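Local coordinates for protein ureidoglycolate hydrolase (Arabidopsis thaliana, PDB 4PXE) that hydrolyses (S)-ureidoglycolate to glyoxylate, ammonium and carbon dioxide with the help of manganese ions, in the last step of plant purine breakdown, at residues S49-V54 with G71-K76; F142-S145 with S149-L152; A359-E364 with L424-L429. All blocks are in the same frame, centred on the assembly; numbering follows the deposited sequence.

Interaction 1 (S49-V54 with G71-K76); sequences SARRYV and GNIFGK
The carbonyl oxygen of Gly71 takes a hydrogen bond from NH1 of Arg51, 2.8 Å from NH1 to O. It is short but weak, because the N-H bends well off the line, to 129°. The oxygen lies at the edge of the guanidinium, near its plane, and the extended chain from CG to NE carries the head from helix 45-60 across to the turn before strand 73-77. The other nitrogens are taken as well: NE forms a salt bridge with Asp47, the stronger partner, one turn back on the same helix, and NH2 bonds to OG1 of Thr135. Held at all three nitrogens, the guanidinium has little freedom to turn, and its buried charge is probably balanced mainly by Asp47.

Gly71 has a positive phi of 98°, and a side chain there would run into Arg51 NH1 and the preceding carbonyl. Ile73 CD1 packs at 4.1 Å from Arg51 CB; CG1 of this isoleucine stands anti to its carbonyl carbon (chi1 -65°), and the extended next step lays CD1 against the arginine.

This is structural packing near the metal site: the Arg51 side chain is about 9 Å from that of His92, a ligand of the catalytic manganese. Strand 73-77 pairs antiparallel with strands 64-67 and 129-133. Ala50 and Tyr53 lean on helix 17-28, while Asn72 and Phe74 meet helix 147-152.

Interaction 2 (F142-S145 with S149-L152); sequences FGIS and SRLL
Arg150 grips Ser145 side-on with two nitrogens, one for each of two oxygens. NE donates to the backbone O of Ser145 at 2.8 Å, with the oxygen in the guanidinium plane although NE itself sits above the carbonyl plane. NH2 reaches Ser145 OG at 3.1 Å in a nearly straight bond of 171°. The serine hydroxyl lies between its own N and carbonyl carbon (chi1 64°), a rotamer that brings OG round to the same guanidinium edge as O. A looser touch comes from Ile144, whose CG2 is 4.4 Å from Arg150 CD.

One shell out, Asp345 forms a salt bridge with NH2 of Arg150, and Phe382 and Leu158 pack on the arginine side chain. A methionine in place of Arg150 would probably leave Ser145 O and OG without these donors and Asp345 without its charged mate. Ser145 also touches Tyr377, a substrate-binding residue, and its side chain is about 6 Å from the bound glyoxylate, so the grip is consistent with steadying the loop beside the pocket.

Loop 142-145 follows strand 129-133 and runs into helix 147-152, so the arginine ties this helix back to its own lead-in, with helices 156-164 and 379-383 packed alongside.

Interaction 3 (A359-E364 with L424-L429); sequences AEAATE and LAKLSL
The polar part is a salt bridge: NZ of Lys426 meets the carboxylate of Glu364, the two side chains arriving from opposite directions. The bond from NZ to OE2 is 2.7 Å, on the syn side of OE2 and 18° out of the carboxylate plane, and a weak one of 2.9 Å runs from NZ to OE1. The lysine is extended as far as CE and then bends at its last torsion (chi4 -59°), which swings NZ to the carboxylate.

Apolar packing lies beneath. CE of Lys426 rests over Ala361, 4.2 Å from its CA, and the small alanine lets the lysine chain lie close to the helix backbone. Leu422 and Thr423, earlier on the lysine's helix, also pack on Ala361. The contact joins two helices of the M20 peptidase family fold, 352-364 and 410-429, the second close to the C-terminus; it lies away from the metal and substrate sites.

Water gives NZ a further partner: one molecule accepts from Lys426 NZ at 3.2 Å. The same water lies doubtfully close to OE1 of Glu360, 2.4 Å from it, so a link through it to that residue is uncertain; OE2 of Glu360 is salt-bridged to Lys356 on the same helix.

Overall arrangement
The three contacts follow one another along the chain, and none shares a helix or strand with another. Interaction 1 is buried, interaction 2 partly so and close to the glyoxylate pocket, while interaction 3 lies toward the outside, its salt bridge at an exposed glutamate. Their chemistry follows: in interactions 1 and 2 an arginine binds backbone oxygen and has its carboxylate partner outside the paired segments, whereas in interaction 3 a lysine meets its carboxylate directly and also donates to a water. Interactions 1 and 2 touch, Asn72 and Phe74 packing on Leu152, though their centres are about 17 Å apart. Interaction 3 stands apart, its nearest atoms about 9 Å from interaction 1 and about 15 Å from interaction 2.

Interaction 1 (S49-V54 with G71-K76)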
loop_
_atom_site.group_PDB
_atom_site.type_symbol
_atom_site.label_atom_id
_atom_site.label_comp_id
_atom_site.label_asym_id
_atom_site.label_seq_id
_atom_site.Cartn_x
_atom_site.Cartn_y
_atom_site.Cartn_z
ATOM N N SER A 49 2.086 2.784 -25.967
ATOM C CA SER A 49 3.025 3.684 -26.642
ATOM C C SER A 49 4.345 2.989 -26.990
ATOM O O SER A 49 4.887 3.164 -28.086
ATOM C CB SER A 49 3.301 4.916 -25.781
ATOM O OG SER A 49 2.134 5.706 -25.652
ATOM N N ALA A 50 4.851 2.190 -26.061
ATOM C CA ALA A 50 6.092 1.456 -26.285
ATOM C C ALA A 50 5.932 0.367 -27.350
ATOM O O ALA A 50 6.830 0.176 -28.177
ATOM C CB ALA A 50 6.596 0.862 -24.981
ATOM N N ARG A 51 4.799 -0.343 -27.340
ATOM C CA ARG A 51 4.510 -1.328 -28.396
ATOM C C ARG A 51 4.535 -0.673 -29.774
ATOM O O ARG A 51 5.090 -1.224 -30.722
ATOM C CB ARG A 51 3.128 -1.965 -28.190
ATOM C CG ARG A 51 2.983 -2.841 -26.953
ATOM C CD ARG A 51 1.516 -3.257 -26.751
ATOM N NE ARG A 51 1.407 -4.009 -25.507
ATOM C CZ ARG A 51 1.470 -5.330 -25.416
ATOM N NH1 ARG A 51 1.575 -6.077 -26.504
ATOM N NH2 ARG A 51 1.422 -5.904 -24.225
ATOM N N ARG A 52 3.914 0.498 -29.871
ATOM C CA ARG A 52 3.839 1.210 -31.140
ATOM C C ARG A 52 5.227 1.633 -31.614
ATOM O O ARG A 52 5.540 1.528 -32.799
ATOM C CB ARG A 52 2.895 2.409 -31.024
ATOM C CG ARG A 52 1.442 2.002 -30.767
ATOM C CD ARG A 52 0.564 3.196 -30.433
ATOM N NE ARG A 52 0.602 4.228 -31.463
ATOM C CZ ARG A 52 -0.218 4.273 -32.510
ATOM N NH1 ARG A 52 -1.143 3.337 -32.669
ATOM N NH2 ARG A 52 -0.113 5.253 -33.398
ATOM N N TYR A 53 6.059 2.086 -30.678
ATOM C CA TYR A 53 7.421 2.500 -30.989
ATOM C C TYR A 53 8.203 1.321 -31.563
ATOM O O TYR A 53 8.867 1.447 -32.590
ATOM C CB TYR A 53 8.093 3.041 -29.720
ATOM C CG TYR A 53 9.495 3.573 -29.909
ATOM C CD1 TYR A 53 10.590 2.720 -29.859
ATOM C CD2 TYR A 53 9.729 4.926 -30.109
ATOM C CE1 TYR A 53 11.884 3.203 -30.017
ATOM C CE2 TYR A 53 11.020 5.418 -30.268
ATOM C CZ TYR A 53 12.089 4.544 -30.220
ATOM O OH TYR A 53 13.372 5.021 -30.375
ATOM N N VAL A 54 8.093 0.163 -30.918
ATOM C CA VAL A 54 8.780 -1.038 -31.380
ATOM C C VAL A 54 8.256 -1.545 -32.733
ATOM O O VAL A 54 9.036 -1.893 -33.621
ATOM C CB VAL A 54 8.723 -2.167 -30.316
ATOM C CG1 VAL A 54 9.261 -3.461 -30.890
ATOM C CG2 VAL A 54 9.524 -1.766 -29.080
ATOM N N GLY A 71 -1.170 -10.191 -27.640
ATOM C CA GLY A 71 -0.284 -9.076 -27.909
ATOM C C GLY A 71 1.194 -9.405 -27.954
ATOM O O GLY A 71 2.018 -8.491 -27.896
ATOM N N ASN A 72 1.546 -10.685 -28.050
ATOM C CA ASN A 72 2.907 -11.011 -28.468
ATOM C C ASN A 72 3.070 -10.483 -29.882
ATOM O O ASN A 72 2.179 -10.649 -30.725
ATOM C CB ASN A 72 3.189 -12.516 -28.436
ATOM C CG ASN A 72 3.101 -13.118 -27.043
ATOM O OD1 ASN A 72 3.699 -12.627 -26.080
ATOM N ND2 ASN A 72 2.370 -14.215 -26.935
ATOM N N ILE A 73 4.201 -9.839 -30.142
ATOM C CA ILE A 73 4.446 -9.181 -31.421
ATOM C C ILE A 73 5.598 -9.875 -32.134
ATOM O O ILE A 73 6.616 -10.177 -31.516
ATOM C CB ILE A 73 4.736 -7.683 -31.202
ATOM C CG1 ILE A 73 3.483 -7.000 -30.637
ATOM C CG2 ILE A 73 5.156 -7.007 -32.492
ATOM C CD1 ILE A 73 3.697 -5.607 -30.079
ATOM N N PHE A 74 5.430 -10.144 -33.429
ATOM C CA PHE A 74 6.390 -10.920 -34.191
ATOM C C PHE A 74 6.829 -10.115 -35.406
ATOM O O PHE A 74 5.995 -9.504 -36.071
ATOM C CB PHE A 74 5.756 -12.239 -34.663
ATOM C CG PHE A 74 5.266 -13.122 -33.542
ATOM C CD1 PHE A 74 4.021 -12.908 -32.965
ATOM C CD2 PHE A 74 6.044 -14.170 -33.073
ATOM C CE1 PHE A 74 3.563 -13.719 -31.933
ATOM C CE2 PHE A 74 5.592 -14.990 -32.039
ATOM C CZ PHE A 74 4.350 -14.760 -31.471
ATOM N N GLY A 75 8.130 -10.102 -35.682
ATOM C CA GLY A 75 8.668 -9.409 -36.844
ATOM C C GLY A 75 9.592 -10.324 -37.619
ATOM O O GLY A 75 10.693 -10.641 -37.159
ATOM N N LYS A 76 9.154 -10.764 -38.797
ATOM C CA LYS A 76 9.905 -11.764 -39.553
ATOM C C LYS A 76 10.643 -11.226 -40.784
ATOM O O LYS A 76 10.113 -10.413 -41.540
ATOM C CB LYS A 76 8.986 -12.919 -39.987
ATOM C CG LYS A 76 9.690 -13.983 -40.813
ATOM C CD LYS A 76 8.797 -15.169 -41.150
ATOM C CE LYS A 76 8.644 -16.112 -39.970
ATOM N NZ LYS A 76 7.945 -17.391 -40.371
#

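Interaction 2 (F142-S145 with S149-L152)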
loop_
_atom_site.group_PDB
_atom_site.type_symbol
_atom_site.label_atom_id
_atom_site.label_comp_id
_atom_site.label_asym_id
_atom_site.label_seq_id
_atom_site.Cartn_x
_atom_site.Cartn_y
_atom_site.Cartn_z
ATOM N N PHE A 142 -0.700 -8.867 -12.958
ATOM C CA PHE A 142 -1.566 -9.994 -12.611
ATOM C C PHE A 142 -0.900 -11.041 -11.719
ATOM O O PHE A 142 -1.520 -12.052 -11.389
ATOM C CB PHE A 142 -2.129 -10.651 -13.880
ATOM C CG PHE A 142 -2.917 -9.709 -14.748
ATOM C CD1 PHE A 142 -4.168 -9.268 -14.344
ATOM C CD2 PHE A 142 -2.408 -9.262 -15.963
ATOM C CE1 PHE A 142 -4.896 -8.402 -15.117
ATOM C CE2 PHE A 142 -3.133 -8.389 -16.750
ATOM C CZ PHE A 142 -4.388 -7.958 -16.327
ATOM N N GLY A 143 0.351 -10.811 -11.323
ATOM C CA GLY A 143 1.068 -11.778 -10.504
ATOM C C GLY A 143 1.636 -12.933 -11.316
ATOM O O GLY A 143 2.184 -13.892 -10.765
ATOM N N ILE A 144 1.498 -12.831 -12.632
ATOM C CA ILE A 144 1.914 -13.882 -13.558
ATOM C C ILE A 144 3.145 -13.424 -14.342
ATOM O O ILE A 144 3.065 -12.467 -15.116
ATOM C CB ILE A 144 0.779 -14.207 -14.555
ATOM C CG1 ILE A 144 -0.476 -14.668 -13.804
ATOM C CG2 ILE A 144 1.228 -15.265 -15.562
ATOM C CD1 ILE A 144 -1.746 -14.538 -14.627
ATOM N N SER A 145 4.279 -14.093 -14.130
ATOM C CA SER A 145 5.486 -13.784 -14.899
ATOM C C SER A 145 5.390 -14.468 -16.256
ATOM O O SER A 145 4.634 -15.431 -16.420
ATOM C CB SER A 145 6.725 -14.284 -14.161
ATOM O OG SER A 145 6.695 -15.702 -14.048
ATOM N N SER A 149 5.087 -15.847 -22.950
ATOM C CA SER A 149 5.836 -17.046 -23.305
ATOM C C SER A 149 5.272 -18.317 -22.661
ATOM O O SER A 149 5.406 -19.405 -23.230
ATOM C CB SER A 149 7.337 -16.879 -23.027
ATOM O OG SER A 149 7.571 -16.541 -21.666
ATOM N N ARG A 150 4.644 -18.191 -21.492
ATOM C CA ARG A 150 3.970 -19.347 -20.896
ATOM C C ARG A 150 2.833 -19.805 -21.804
ATOM O O ARG A 150 2.573 -21.008 -21.928
ATOM C CB ARG A 150 3.413 -19.025 -19.512
ATOM C CG ARG A 150 4.443 -18.911 -18.397
ATOM C CD ARG A 150 3.708 -18.529 -17.100
ATOM N NE ARG A 150 4.592 -18.184 -15.988
ATOM C CZ ARG A 150 5.109 -19.065 -15.142
ATOM N NH1 ARG A 150 4.851 -20.368 -15.284
ATOM N NH2 ARG A 150 5.889 -18.649 -14.152
ATOM N N LEU A 151 2.159 -18.846 -22.434
ATOM C CA LEU A 151 1.112 -19.168 -23.407
ATOM C C LEU A 151 1.677 -19.730 -24.703
ATOM O O LEU A 151 1.153 -20.707 -25.234
ATOM C CB LEU A 151 0.227 -17.956 -23.697
ATOM C CG LEU A 151 -0.751 -17.564 -22.588
ATOM C CD1 LEU A 151 -1.454 -16.267 -22.937
ATOM C CD2 LEU A 151 -1.774 -18.672 -22.328
ATOM N N LEU A 152 2.741 -19.131 -25.224
ATOM C CA LEU A 152 3.363 -19.680 -26.428
ATOM C C LEU A 152 3.785 -21.128 -26.190
ATOM O O LEU A 152 3.686 -21.965 -27.092
ATOM C CB LEU A 152 4.564 -18.832 -26.866
ATOM C CG LEU A 152 4.215 -17.410 -27.307
ATOM C CD1 LEU A 152 5.475 -16.567 -27.445
ATOM C CD2 LEU A 152 3.460 -17.425 -28.617
#

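Interaction 3 (A359-E364 with L424-L429)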
loop_
_atom_site.group_PDB
_atom_site.type_symbol
_atom_site.label_atom_id
_atom_site.label_comp_id
_atom_site.label_asym_id
_atom_site.label_seq_id
_atom_site.Cartn_x
_atom_site.Cartn_y
_atom_site.Cartn_z
ATOM N N ALA A 359 29.247 -19.417 -28.562
ATOM C CA ALA A 359 30.654 -19.342 -28.191
ATOM C C ALA A 359 31.549 -19.147 -29.417
ATOM O O ALA A 359 32.500 -18.362 -29.381
ATOM C CB ALA A 359 31.069 -20.571 -27.404
ATOM N N GLU A 360 31.223 -19.844 -30.502
ATOM C CA GLU A 360 31.944 -19.684 -31.764
ATOM C C GLU A 360 31.813 -18.268 -32.294
ATOM O O GLU A 360 32.797 -17.682 -32.747
ATOM C CB GLU A 360 31.467 -20.700 -32.808
ATOM C CG GLU A 360 31.948 -22.112 -32.505
ATOM C CD GLU A 360 31.256 -23.189 -33.324
ATOM O OE1 GLU A 360 30.351 -22.876 -34.133
ATOM O OE2 GLU A 360 31.628 -24.369 -33.135
ATOM N N ALA A 361 30.603 -17.717 -32.237
ATOM C CA ALA A 361 30.375 -16.358 -32.711
ATOM C C ALA A 361 31.195 -15.349 -31.911
ATOM O O ALA A 361 31.851 -14.480 -32.490
ATOM C CB ALA A 361 28.893 -16.016 -32.666
ATOM N N ALA A 362 31.170 -15.462 -30.583
ATOM C CA ALA A 362 31.971 -14.573 -29.741
ATOM C C ALA A 362 33.465 -14.674 -30.066
ATOM O O ALA A 362 34.148 -13.659 -30.196
ATOM C CB ALA A 362 31.706 -14.851 -28.254
ATOM N N THR A 363 33.961 -15.893 -30.228
ATOM C CA THR A 363 35.354 -16.107 -30.606
ATOM C C THR A 363 35.698 -15.477 -31.967
ATOM O O THR A 363 36.728 -14.809 -32.105
ATOM C CB THR A 363 35.688 -17.607 -30.610
ATOM O OG1 THR A 363 35.439 -18.149 -29.305
ATOM C CG2 THR A 363 37.154 -17.831 -30.975
ATOM N N GLU A 364 34.833 -15.671 -32.958
ATOM C CA GLU A 364 35.058 -15.087 -34.286
ATOM C C GLU A 364 35.082 -13.565 -34.260
ATOM O O GLU A 364 35.696 -12.931 -35.119
ATOM C CB GLU A 364 34.002 -15.576 -35.281
ATOM C CG GLU A 364 34.166 -17.040 -35.629
ATOM C CD GLU A 364 33.054 -17.569 -36.506
ATOM O OE1 GLU A 364 32.466 -16.773 -37.272
ATOM O OE2 GLU A 364 32.770 -18.785 -36.423
ATOM N N LEU A 424 22.554 -15.709 -35.059
ATOM C CA LEU A 424 21.351 -15.832 -35.891
ATOM C C LEU A 424 21.725 -16.292 -37.295
ATOM O O LEU A 424 21.061 -17.161 -37.865
ATOM C CB LEU A 424 20.622 -14.489 -35.993
ATOM C CG LEU A 424 19.841 -14.018 -34.766
ATOM C CD1 LEU A 424 19.405 -12.580 -34.973
ATOM C CD2 LEU A 424 18.637 -14.917 -34.497
ATOM N N ALA A 425 22.763 -15.672 -37.847
ATOM C CA ALA A 425 23.216 -15.961 -39.204
ATOM C C ALA A 425 23.671 -17.407 -39.307
ATOM O O ALA A 425 23.294 -18.124 -40.248
ATOM C CB ALA A 425 24.351 -15.019 -39.582
ATOM N N LYS A 426 24.489 -17.840 -38.349
ATOM C CA LYS A 426 24.996 -19.210 -38.352
ATOM C C LYS A 426 23.860 -20.221 -38.260
ATOM O O LYS A 426 23.832 -21.214 -38.993
ATOM C CB LYS A 426 25.998 -19.429 -37.221
ATOM C CG LYS A 426 27.301 -18.670 -37.384
ATOM C CD LYS A 426 28.209 -18.886 -36.179
ATOM C CE LYS A 426 29.551 -18.191 -36.372
ATOM N NZ LYS A 426 30.284 -18.681 -37.576
ATOM N N LEU A 427 22.916 -19.976 -37.366
ATOM C CA LEU A 427 21.784 -20.878 -37.205
ATOM C C LEU A 427 20.873 -20.883 -38.433
ATOM O O LEU A 427 20.330 -21.927 -38.801
ATOM C CB LEU A 427 21.003 -20.523 -35.941
ATOM C CG LEU A 427 21.784 -20.815 -34.660
ATOM C CD1 LEU A 427 21.071 -20.237 -33.446
ATOM C CD2 LEU A 427 21.996 -22.319 -34.495
ATOM N N SER A 428 20.702 -19.723 -39.061
ATOM C CA SER A 428 19.855 -19.613 -40.250
ATOM C C SER A 428 20.350 -20.521 -41.376
ATOM O O SER A 428 19.552 -21.080 -42.130
ATOM C CB SER A 428 19.776 -18.164 -40.738
ATOM O OG SER A 428 19.072 -18.073 -41.976
ATOM N N LEU A 429 21.665 -20.688 -41.464
ATOM C CA LEU A 429 22.258 -21.470 -42.547
ATOM C C LEU A 429 22.441 -22.951 -42.197
ATOM O O LEU A 429 22.790 -23.756 -43.067
ATOM C CB LEU A 429 23.598 -20.851 -42.961
ATOM C CG LEU A 429 23.563 -19.388 -43.416
ATOM C CD1 LEU A 429 24.928 -18.952 -43.940
ATOM C CD2 LEU A 429 22.480 -19.147 -44.463
HETATM O O HOH W 1 30.642 -21.525 -36.139
#